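PDB 1YHT: DspB from Aggregatibacter actinomycetemcomitans, which hydrolyses the glycosidic bonds of beta-linked N-acetylhexosamines as a family 20 glycoside hydrolase and, probably by cutting matrix polysaccharide, releases bacteria from biofilms. Local coordinates for residues Ile25-Tyr30 against Asp56-Ala61; Asp116-Met121 against Asp146-Ile151; Gly182-Tyr187 against Trp216-Ile221. One frame throughout, in Å; residues are numbered along the deposited sequence.

Contact 1 (Ile25-Tyr30 against Asp56-Ala61); sequences IARHFY and DHENYA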
loop_
_atom_site.group_PDB
_atom_site.type_symbol
_atom_site.label_atom_id
_atom_site.label_comp_id
_atom_site.label_asym_id
_atom_site.label_seq_id
_atom_site.Cartn_x
_atom_site.Cartn_y
_atom_site.Cartn_z
ATOM N N ILE A 25 -6.128 2.572 5.230
ATOM C CA ILE A 25 -6.891 3.545 5.967
ATOM C C ILE A 25 -7.603 4.502 5.029
ATOM O O ILE A 25 -8.276 5.371 5.491
ATOM C CB ILE A 25 -6.053 4.300 7.039
ATOM C CG1 ILE A 25 -4.966 5.201 6.445
ATOM C CG2 ILE A 25 -5.452 3.272 8.049
ATOM C CD1 ILE A 25 -4.286 6.008 7.474
ATOM N N ALA A 26 -7.489 4.296 3.718
ATOM C CA ALA A 26 -8.172 5.146 2.751
ATOM C C ALA A 26 -9.626 4.735 2.577
ATOM O O ALA A 26 -10.503 5.578 2.434
ATOM C CB ALA A 26 -7.450 5.093 1.404
ATOM N N ARG A 27 -9.868 3.439 2.522
ATOM C CA ARG A 27 -11.224 2.889 2.367
ATOM C C ARG A 27 -11.982 2.723 3.695
ATOM O O ARG A 27 -13.201 2.592 3.685
ATOM C CB ARG A 27 -11.165 1.520 1.692
ATOM C CG ARG A 27 -10.980 1.569 0.165
ATOM C CD ARG A 27 -9.688 2.261 -0.302
ATOM N NE ARG A 27 -9.534 1.926 -1.720
ATOM C CZ ARG A 27 -9.005 0.806 -2.174
ATOM N NH1 ARG A 27 -8.453 -0.049 -1.338
ATOM N NH2 ARG A 27 -9.000 0.552 -3.484
ATOM N N HIS A 28 -11.246 2.583 4.794
ATOM C CA HIS A 28 -11.847 2.487 6.133
ATOM C C HIS A 28 -10.900 3.163 7.149
ATOM O O HIS A 28 -9.709 2.876 7.144
ATOM C CB HIS A 28 -12.053 1.041 6.570
ATOM C CG HIS A 28 -12.979 0.909 7.748
ATOM N ND1 HIS A 28 -12.574 1.128 9.052
ATOM C CD2 HIS A 28 -14.305 0.665 7.805
ATOM C CE1 HIS A 28 -13.613 0.986 9.862
ATOM N NE2 HIS A 28 -14.674 0.704 9.129
ATOM N N PHE A 29 -11.408 4.064 7.984
ATOM C CA PHE A 29 -10.526 4.846 8.858
ATOM C C PHE A 29 -10.308 4.116 10.147
ATOM O O PHE A 29 -11.216 3.452 10.616
ATOM C CB PHE A 29 -11.161 6.206 9.153
ATOM C CG PHE A 29 -10.222 7.212 9.727
ATOM C CD1 PHE A 29 -9.335 7.885 8.921
ATOM C CD2 PHE A 29 -10.233 7.496 11.091
ATOM C CE1 PHE A 29 -8.481 8.835 9.417
ATOM C CE2 PHE A 29 -9.381 8.450 11.602
ATOM C CZ PHE A 29 -8.507 9.118 10.782
ATOM N N TYR A 30 -9.127 4.274 10.745
ATOM C CA TYR A 30 -8.805 3.686 12.033
ATOM C C TYR A 30 -8.267 4.753 12.994
ATOM O O TYR A 30 -7.396 5.584 12.660
ATOM C CB TYR A 30 -7.761 2.544 11.889
ATOM C CG TYR A 30 -8.198 1.400 10.969
ATOM C CD1 TYR A 30 -8.556 0.146 11.488
ATOM C CD2 TYR A 30 -8.259 1.576 9.609
ATOM C CE1 TYR A 30 -8.916 -0.917 10.668
ATOM C CE2 TYR A 30 -8.665 0.525 8.753
ATOM C CZ TYR A 30 -8.970 -0.716 9.282
ATOM O OH TYR A 30 -9.375 -1.742 8.460
ATOM N N ASP A 56 -6.181 6.671 -1.656
ATOM C CA ASP A 56 -6.754 5.852 -2.728
ATOM C C ASP A 56 -7.893 6.645 -3.359
ATOM O O ASP A 56 -7.966 7.845 -3.177
ATOM C CB ASP A 56 -7.200 4.458 -2.216
ATOM C CG ASP A 56 -7.007 3.355 -3.262
ATOM O OD1 ASP A 56 -7.745 3.420 -4.291
ATOM O OD2 ASP A 56 -6.103 2.436 -3.099
ATOM N N HIS A 57 -8.801 5.996 -4.076
ATOM C CA HIS A 57 -9.899 6.718 -4.690
ATOM C C HIS A 57 -10.854 7.374 -3.692
ATOM O O HIS A 57 -11.263 8.510 -3.889
ATOM C CB HIS A 57 -10.732 5.802 -5.578
ATOM C CG HIS A 57 -9.971 5.161 -6.677
ATOM N ND1 HIS A 57 -9.450 5.881 -7.726
ATOM C CD2 HIS A 57 -9.747 3.858 -6.961
ATOM C CE1 HIS A 57 -8.909 5.051 -8.596
ATOM N NE2 HIS A 57 -9.083 3.817 -8.168
ATOM N N GLU A 58 -11.107 6.701 -2.580
ATOM C CA GLU A 58 -12.189 7.065 -1.696
ATOM C C GLU A 58 -11.773 8.169 -0.711
ATOM O O GLU A 58 -12.630 8.952 -0.272
ATOM C CB GLU A 58 -12.668 5.841 -0.908
ATOM C CG GLU A 58 -13.366 4.749 -1.726
ATOM C CD GLU A 58 -12.414 3.839 -2.456
ATOM O OE1 GLU A 58 -11.194 4.063 -2.436
ATOM O OE2 GLU A 58 -12.888 2.881 -3.073
ATOM N N ASN A 59 -10.485 8.224 -0.357
ATOM C CA ASN A 59 -10.015 9.223 0.585
ATOM C C ASN A 59 -8.490 9.384 0.591
ATOM O O ASN A 59 -7.759 8.531 0.078
ATOM C CB ASN A 59 -10.504 8.841 1.991
ATOM C CG ASN A 59 -10.377 9.969 3.017
ATOM O OD1 ASN A 59 -10.380 11.163 2.693
ATOM N ND2 ASN A 59 -10.331 9.583 4.269
ATOM N N TYR A 60 -8.056 10.536 1.121
ATOM C CA TYR A 60 -6.660 10.838 1.425
ATOM C C TYR A 60 -6.721 11.107 2.936
ATOM O O TYR A 60 -7.212 12.157 3.363
ATOM C CB TYR A 60 -6.203 12.125 0.669
ATOM C CG TYR A 60 -4.768 12.473 0.889
ATOM C CD1 TYR A 60 -3.778 11.895 0.100
ATOM C CD2 TYR A 60 -4.381 13.326 1.928
ATOM C CE1 TYR A 60 -2.422 12.186 0.305
ATOM C CE2 TYR A 60 -3.032 13.609 2.171
ATOM C CZ TYR A 60 -2.056 13.030 1.319
ATOM O OH TYR A 60 -0.737 13.243 1.509
ATOM N N ALA A 61 -6.210 10.175 3.730
ATOM C CA ALA A 61 -6.562 10.089 5.135
ATOM C C ALA A 61 -5.572 10.716 6.130
ATOM O O ALA A 61 -5.577 10.348 7.308
ATOM C CB ALA A 61 -6.795 8.642 5.501
HETATM O O HOH W 1 -10.479 7.061 5.521
HETATM O O HOH W 2 -11.314 1.764 -4.855
#

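Contact 2 (Asp116-Met121 against Asp146-Ile151); sequences DSPNHM and DDEIDI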
loop_
_atom_site.group_PDB
_atom_site.type_symbol
_atom_site.label_atom_id
_atom_site.label_comp_id
_atom_site.label_asym_id
_atom_site.label_seq_id
_atom_site.Cartn_x
_atom_site.Cartn_y
_atom_site.Cartn_z
ATOM N N ASP A 116 -0.091 6.307 -3.530
ATOM C CA ASP A 116 -0.309 5.485 -4.697
ATOM C C ASP A 116 -0.504 6.385 -5.944
ATOM O O ASP A 116 -1.077 7.482 -5.874
ATOM C CB ASP A 116 -1.501 4.528 -4.488
ATOM C CG ASP A 116 -1.482 3.335 -5.425
ATOM O OD1 ASP A 116 -0.714 3.353 -6.429
ATOM O OD2 ASP A 116 -2.284 2.388 -5.162
ATOM N N SER A 117 0.044 5.902 -7.037
ATOM C CA SER A 117 -0.042 6.525 -8.360
ATOM C C SER A 117 0.492 5.506 -9.354
ATOM O O SER A 117 1.173 4.540 -8.963
ATOM C CB SER A 117 0.712 7.843 -8.432
ATOM O OG SER A 117 2.090 7.693 -8.729
ATOM N N PRO A 118 0.173 5.692 -10.659
ATOM C CA PRO A 118 -0.624 6.757 -11.261
ATOM C C PRO A 118 -2.127 6.628 -11.133
ATOM O O PRO A 118 -2.828 7.600 -11.432
ATOM C CB PRO A 118 -0.263 6.656 -12.767
ATOM C CG PRO A 118 0.141 5.310 -12.976
ATOM C CD PRO A 118 0.710 4.778 -11.668
ATOM N N ASN A 119 -2.620 5.449 -10.755
ATOM C CA ASN A 119 -4.057 5.237 -10.510
ATOM C C ASN A 119 -4.309 5.354 -8.982
ATOM O O ASN A 119 -3.433 5.840 -8.255
ATOM C CB ASN A 119 -4.480 3.894 -11.158
ATOM C CG ASN A 119 -5.942 3.890 -11.687
ATOM O OD1 ASN A 119 -6.211 3.805 -12.931
ATOM N ND2 ASN A 119 -6.894 3.951 -10.762
ATOM N N HIS A 120 -5.474 4.913 -8.501
ATOM C CA HIS A 120 -5.746 4.832 -7.062
ATOM C C HIS A 120 -5.422 6.168 -6.356
ATOM O O HIS A 120 -4.841 6.213 -5.261
ATOM C CB HIS A 120 -4.996 3.635 -6.467
ATOM C CG HIS A 120 -5.612 2.309 -6.806
ATOM N ND1 HIS A 120 -6.812 1.893 -6.267
ATOM C CD2 HIS A 120 -5.207 1.310 -7.636
ATOM C CE1 HIS A 120 -7.123 0.700 -6.759
ATOM N NE2 HIS A 120 -6.155 0.311 -7.575
ATOM N N MET A 121 -5.833 7.277 -6.987
ATOM C CA MET A 121 -5.511 8.610 -6.446
ATOM C C MET A 121 -6.595 9.631 -6.607
ATOM O O MET A 121 -6.320 10.830 -6.582
ATOM C CB MET A 121 -4.153 9.113 -6.986
ATOM C CG MET A 121 -4.026 9.272 -8.471
ATOM S SD MET A 121 -2.429 9.885 -9.051
ATOM C CE MET A 121 -2.142 11.236 -7.915
ATOM N N ASP A 146 -8.969 9.263 -17.554
ATOM C CA ASP A 146 -9.350 10.287 -16.589
ATOM C C ASP A 146 -9.144 9.900 -15.112
ATOM O O ASP A 146 -9.446 10.673 -14.218
ATOM C CB ASP A 146 -10.805 10.671 -16.816
ATOM C CG ASP A 146 -11.111 12.086 -16.327
ATOM O OD1 ASP A 146 -10.340 13.041 -16.671
ATOM O OD2 ASP A 146 -12.114 12.215 -15.571
ATOM N N ASP A 147 -8.635 8.708 -14.851
ATOM C CA ASP A 147 -8.395 8.283 -13.471
ATOM C C ASP A 147 -6.901 8.166 -13.137
ATOM O O ASP A 147 -6.513 7.509 -12.148
ATOM C CB ASP A 147 -9.142 6.971 -13.185
ATOM C CG ASP A 147 -8.725 5.825 -14.104
ATOM O OD1 ASP A 147 -8.077 6.057 -15.150
ATOM O OD2 ASP A 147 -9.081 4.678 -13.775
ATOM N N GLU A 148 -6.051 8.789 -13.960
ATOM C CA GLU A 148 -4.618 8.718 -13.710
ATOM C C GLU A 148 -3.896 10.040 -13.946
ATOM O O GLU A 148 -4.240 10.817 -14.844
ATOM C CB GLU A 148 -3.989 7.617 -14.541
ATOM C CG GLU A 148 -4.563 6.230 -14.303
ATOM C CD GLU A 148 -3.804 5.160 -15.064
ATOM O OE1 GLU A 148 -2.771 5.478 -15.670
ATOM O OE2 GLU A 148 -4.204 3.988 -15.027
ATOM N N ILE A 149 -2.864 10.252 -13.138
ATOM C CA ILE A 149 -1.929 11.332 -13.351
ATOM C C ILE A 149 -1.209 11.082 -14.671
ATOM O O ILE A 149 -1.020 9.901 -15.081
ATOM C CB ILE A 149 -0.908 11.421 -12.157
ATOM C CG1 ILE A 149 -0.278 12.823 -12.060
ATOM C CG2 ILE A 149 0.172 10.402 -12.306
ATOM C CD1 ILE A 149 -1.065 13.788 -11.276
ATOM N N ASP A 150 -0.794 12.162 -15.343
ATOM C CA ASP A 150 -0.020 12.013 -16.578
ATOM C C ASP A 150 1.439 11.747 -16.305
ATOM O O ASP A 150 2.211 12.680 -16.048
ATOM C CB ASP A 150 -0.124 13.268 -17.436
ATOM C CG ASP A 150 0.451 13.082 -18.821
ATOM O OD1 ASP A 150 1.191 12.085 -19.101
ATOM O OD2 ASP A 150 0.199 14.000 -19.607
ATOM N N ILE A 151 1.833 10.482 -16.408
ATOM C CA ILE A 151 3.224 10.084 -16.040
ATOM C C ILE A 151 4.309 10.602 -17.021
ATOM O O ILE A 151 5.549 10.534 -16.750
ATOM C CB ILE A 151 3.313 8.554 -15.893
ATOM C CG1 ILE A 151 2.878 7.854 -17.196
ATOM C CG2 ILE A 151 2.444 8.051 -14.695
ATOM C CD1 ILE A 151 3.135 6.354 -17.180
HETATM O O HOH W 3 -7.200 7.770 -9.496
#

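Contact 3 (Gly182-Tyr187 against Trp216-Ile221); sequences GDEFGY and WNDGLI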
loop_
_atom_site.group_PDB
_atom_site.type_symbol
_atom_site.label_atom_id
_atom_site.label_comp_id
_atom_site.label_asym_id
_atom_site.label_seq_id
_atom_site.Cartn_x
_atom_site.Cartn_y
_atom_site.Cartn_z
ATOM N N GLY A 182 1.839 1.966 -7.762
ATOM C CA GLY A 182 2.067 1.338 -9.057
ATOM C C GLY A 182 1.201 0.102 -9.345
ATOM O O GLY A 182 1.586 -0.758 -10.151
ATOM N N ASP A 183 0.040 0.028 -8.696
ATOM C CA ASP A 183 -0.926 -1.033 -8.960
ATOM C C ASP A 183 -2.073 -0.601 -9.840
ATOM O O ASP A 183 -2.534 0.549 -9.782
ATOM C CB ASP A 183 -1.491 -1.627 -7.665
ATOM C CG ASP A 183 -2.244 -0.584 -6.815
ATOM O OD1 ASP A 183 -1.811 0.586 -6.785
ATOM O OD2 ASP A 183 -3.268 -0.941 -6.176
ATOM N N GLU A 184 -2.494 -1.562 -10.673
ATOM C CA GLU A 184 -3.713 -1.506 -11.463
ATOM C C GLU A 184 -3.838 -0.244 -12.282
ATOM O O GLU A 184 -4.875 0.383 -12.262
ATOM C CB GLU A 184 -4.961 -1.664 -10.553
ATOM C CG GLU A 184 -4.981 -2.908 -9.693
ATOM C CD GLU A 184 -6.281 -3.083 -8.910
ATOM O OE1 GLU A 184 -6.741 -2.089 -8.296
ATOM O OE2 GLU A 184 -6.839 -4.224 -8.926
ATOM N N PHE A 185 -2.810 0.103 -13.040
ATOM C CA PHE A 185 -2.798 1.324 -13.820
ATOM C C PHE A 185 -2.750 0.919 -15.298
ATOM O O PHE A 185 -2.312 -0.209 -15.641
ATOM C CB PHE A 185 -1.593 2.212 -13.455
ATOM C CG PHE A 185 -0.265 1.599 -13.831
ATOM C CD1 PHE A 185 0.271 1.814 -15.084
ATOM C CD2 PHE A 185 0.402 0.738 -12.975
ATOM C CE1 PHE A 185 1.427 1.221 -15.460
ATOM C CE2 PHE A 185 1.559 0.117 -13.378
ATOM C CZ PHE A 185 2.079 0.384 -14.611
ATOM N N GLY A 186 -3.224 1.804 -16.163
ATOM C CA GLY A 186 -3.133 1.583 -17.618
ATOM C C GLY A 186 -3.917 0.412 -18.191
ATOM O O GLY A 186 -3.555 -0.148 -19.239
ATOM N N TYR A 187 -5.006 0.035 -17.553
ATOM C CA TYR A 187 -5.693 -1.185 -17.962
ATOM C C TYR A 187 -6.294 -1.096 -19.372
ATOM O O TYR A 187 -6.329 -2.112 -20.081
ATOM C CB TYR A 187 -6.752 -1.630 -16.929
ATOM C CG TYR A 187 -6.210 -2.490 -15.756
ATOM C CD1 TYR A 187 -7.066 -2.895 -14.735
ATOM C CD2 TYR A 187 -4.867 -2.898 -15.681
ATOM C CE1 TYR A 187 -6.616 -3.690 -13.662
ATOM C CE2 TYR A 187 -4.407 -3.680 -14.616
ATOM C CZ TYR A 187 -5.299 -4.080 -13.611
ATOM O OH TYR A 187 -4.880 -4.878 -12.565
ATOM N N TRP A 216 4.410 -1.883 -5.989
ATOM C CA TRP A 216 3.598 -3.035 -6.353
ATOM C C TRP A 216 4.186 -3.674 -7.641
ATOM O O TRP A 216 4.844 -2.983 -8.428
ATOM C CB TRP A 216 2.112 -2.637 -6.554
ATOM C CG TRP A 216 1.397 -2.128 -5.329
ATOM C CD1 TRP A 216 0.879 -0.885 -5.136
ATOM C CD2 TRP A 216 1.123 -2.863 -4.128
ATOM N NE1 TRP A 216 0.285 -0.802 -3.891
ATOM C CE2 TRP A 216 0.425 -1.998 -3.255
ATOM C CE3 TRP A 216 1.330 -4.195 -3.740
ATOM C CZ2 TRP A 216 -0.031 -2.401 -1.998
ATOM C CZ3 TRP A 216 0.883 -4.602 -2.529
ATOM C CH2 TRP A 216 0.205 -3.694 -1.640
ATOM N N ASN A 217 3.981 -4.979 -7.850
ATOM C CA ASN A 217 4.622 -5.649 -9.025
ATOM C C ASN A 217 3.971 -5.451 -10.393
ATOM O O ASN A 217 4.497 -5.915 -11.372
ATOM C CB ASN A 217 4.774 -7.151 -8.791
ATOM C CG ASN A 217 3.460 -7.853 -8.704
ATOM O OD1 ASN A 217 2.761 -7.742 -7.707
ATOM N ND2 ASN A 217 3.088 -8.573 -9.769
ATOM N N ASP A 218 2.835 -4.768 -10.454
ATOM C CA ASP A 218 1.955 -4.829 -11.601
ATOM C C ASP A 218 2.643 -4.409 -12.926
ATOM O O ASP A 218 2.343 -4.971 -13.987
ATOM C CB ASP A 218 0.723 -3.944 -11.435
ATOM C CG ASP A 218 -0.058 -4.217 -10.186
ATOM O OD1 ASP A 218 -1.293 -4.236 -10.273
ATOM O OD2 ASP A 218 0.571 -4.375 -9.110
ATOM N N GLY A 219 3.531 -3.418 -12.836
ATOM C CA GLY A 219 4.174 -2.852 -14.009
ATOM C C GLY A 219 5.451 -3.513 -14.410
ATOM O O GLY A 219 6.121 -3.044 -15.301
ATOM N N LEU A 220 5.768 -4.638 -13.759
ATOM C CA LEU A 220 7.003 -5.357 -14.018
ATOM C C LEU A 220 6.720 -6.419 -15.050
ATOM O O LEU A 220 6.119 -7.466 -14.743
ATOM C CB LEU A 220 7.564 -5.970 -12.718
ATOM C CG LEU A 220 7.933 -4.952 -11.629
ATOM C CD1 LEU A 220 8.404 -5.596 -10.348
ATOM C CD2 LEU A 220 8.987 -3.993 -12.122
ATOM N N ILE A 221 7.110 -6.110 -16.295
ATOM C CA ILE A 221 6.887 -7.015 -17.409
ATOM C C ILE A 221 8.212 -7.428 -18.017
ATOM O O ILE A 221 9.207 -6.768 -17.838
ATOM C CB ILE A 221 5.939 -6.419 -18.452
ATOM C CG1 ILE A 221 6.578 -5.204 -19.164
ATOM C CG2 ILE A 221 4.571 -6.049 -17.799
ATOM C CD1 ILE A 221 5.742 -4.725 -20.320
HETATM O O HOH W 4 4.180 -1.665 -10.768
#

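Contact 1 (Ile25-Tyr30 against Asp56-Ala61)
Arg27, Asp56 and Glu58 form a salt-bridge network between the loops that follow barrel strands 18-24 and 49-53, near a bound glycerol, probably from the crystallisation liquor, that may mark a pocket. The two acids meet the guanidinium in different ways. Glu58 comes in at its edge: Arg27 NE donates to Glu58 OE1 at 2.8 Å, nearly in the guanidinium plane, although the oxygen is met from above its own carboxylate and the bond is bent, 136° at the hydrogen. Asp56 instead lies over one face, its carboxylate stacked on the guanidinium with the planes 25° apart, and the charges pair through Arg27 NH2 and Asp56 OD1 at 3.2 Å. The bend of the arginine at chi2 (60°) brings CD close to Glu58 as well. A water accepts from Arg27 NH2 at 3.0 Å and donates to Glu58 OE2 at 2.6 Å. Asp56 is also gripped by His53 on OD2 and by His120 and the backbone N of His57 on OD1, while Arg27 NH1 pairs with Asp24.

Away from the charges, small side chains pack between the loops. Ala26 CB sits 3.7 Å from Asp56 CB, and the apolar pair Ile25 CG1 and Ala61 CB lies 4.0 Å apart. A second water links Ile25 O to Asn59 ND2, which also binds Pro90 O; Asn59 N, by contrast, is buried without a partner. Such a cluster of arginine and acids on the loops at the C-terminal ends of neighbouring parallel strands is in keeping with the substrate side of a TIM barrel.

Contact 2 (Asp116-Met121 against Asp146-Ile151)
Pro118, preceded by a cis peptide bond, turns the chain just after strand 110-117, and the backbone of Asn119 passes Glu148 with CA atoms 4.8 Å apart. This is where a loop at the C-terminal end of a TIM-barrel strand meets the connection between helices 134-140 and 154-171. One backbone hydrogen bond joins the segments: Ile149 N donates to Pro118 O at 3.2 Å, in the carbonyl plane and on a lone pair, with an angle of 150° at the hydrogen. The same oxygen receives a CA-H contact from Glu148 CA at 3.1 Å, so it is approached by two successive residues.

The proline ring provides the apolar half. Its CB touches two methyl groups, Ile151 CG2 at 3.6 Å and Ile149 CG2 at 3.8 Å. In Ile151, CG2 stands beside the backbone N and anti to the carbonyl carbon, which turns it onto the ring. From another direction Met121 SD reaches Ile149 CB at 3.8 Å, the two side chains crossing at about a right angle, while Met160 of helix 154-171 packs on the methionine.

The polar half lies around Asn119, whose amide plane stands steeply to the carboxylates of both Asp147 and Glu148. Glu148 runs extended beyond CG alongside Pro118, pointing the same way, and its OE2 accepts from Gly186 N in the next barrel loop, where Phe185 also packs against it. At the N-cap of helix 122-132, a water accepts from Met121 N at 2.9 Å and donates to Asp147 O at 2.8 Å.

Contact 3 (Gly182-Tyr187 against Trp216-Ile221)
Glu184 and Asp218 are joined by the one direct hydrogen bond between these segments, two loops following the adjacent parallel strands 177-181 and 212-216. Glu184 N donates to Asp218 OD1 at 3.0 Å, with 155° at the hydrogen, but the donor stands well above the carboxylate plane, 62° out of it. The other oxygen, OD2, accepts from Trp237 NE1, so the carboxylate, bonded at both oxygens, holds the main-chain N-H of Glu184. The side chain of Glu184 turns elsewhere, its OE1 hydrogen-bonded to His120 NE2.

Bridging solvent adds a second set of bonds. A single water donates to Gly182 O and to Trp216 O, each at 2.8 Å, and accepts from Gly219 N at the same distance. Three backbone groups thus close around it where the type I turn from Asn217 to Leu220 faces the other loop.

Van der Waals contacts supply the rest. Asp183 and Trp216 lie side by side, pointing the same way; the indole CD1 comes to 3.5 Å from both CB and OD1 of Asp183. With chi1 near 61°, Asp183 CG lies between its backbone N and carbonyl carbon, against this indole. The tryptophan ring is itself tethered by NE1 to Glu114. Farther along, the rim of the Phe185 ring rests on Gly219, with CZ 3.9 Å from the glycine CA.

Asp183 and Glu184 are consistent with the acidic pair that family 20 hexosaminidases use in substrate-assisted catalysis. Trp216, packed directly on Asp183, probably lines the substrate pocket, whereas the grip of Asp218 on the backbone N of Glu184 is consistent with a second-shell role.

Overall arrangement
All three contacts are largely buried and involve loops at the C-terminal ends of the barrel strands. Contacts 1 and 3 each tie loops after adjacent parallel strands, whereas contact 2 ties a strand's end to an interhelical connection. Their chemistry differs: ion pairs near a bound glycerol in contact 1, a proline-isoleucine cluster in contact 2, and backbone groups held by an aspartate and a water in contact 3. His120 of contact 2 connects them, with ND1 bonded to Asp56 of contact 1 and NE2 to Glu184 of contact 3. Contacts 1 and 3 do not touch; their nearest atoms are about 5 Å apart. Among residues that touch across, the exposed ones are Glu58 in contact 1 and Tyr187 in contact 3.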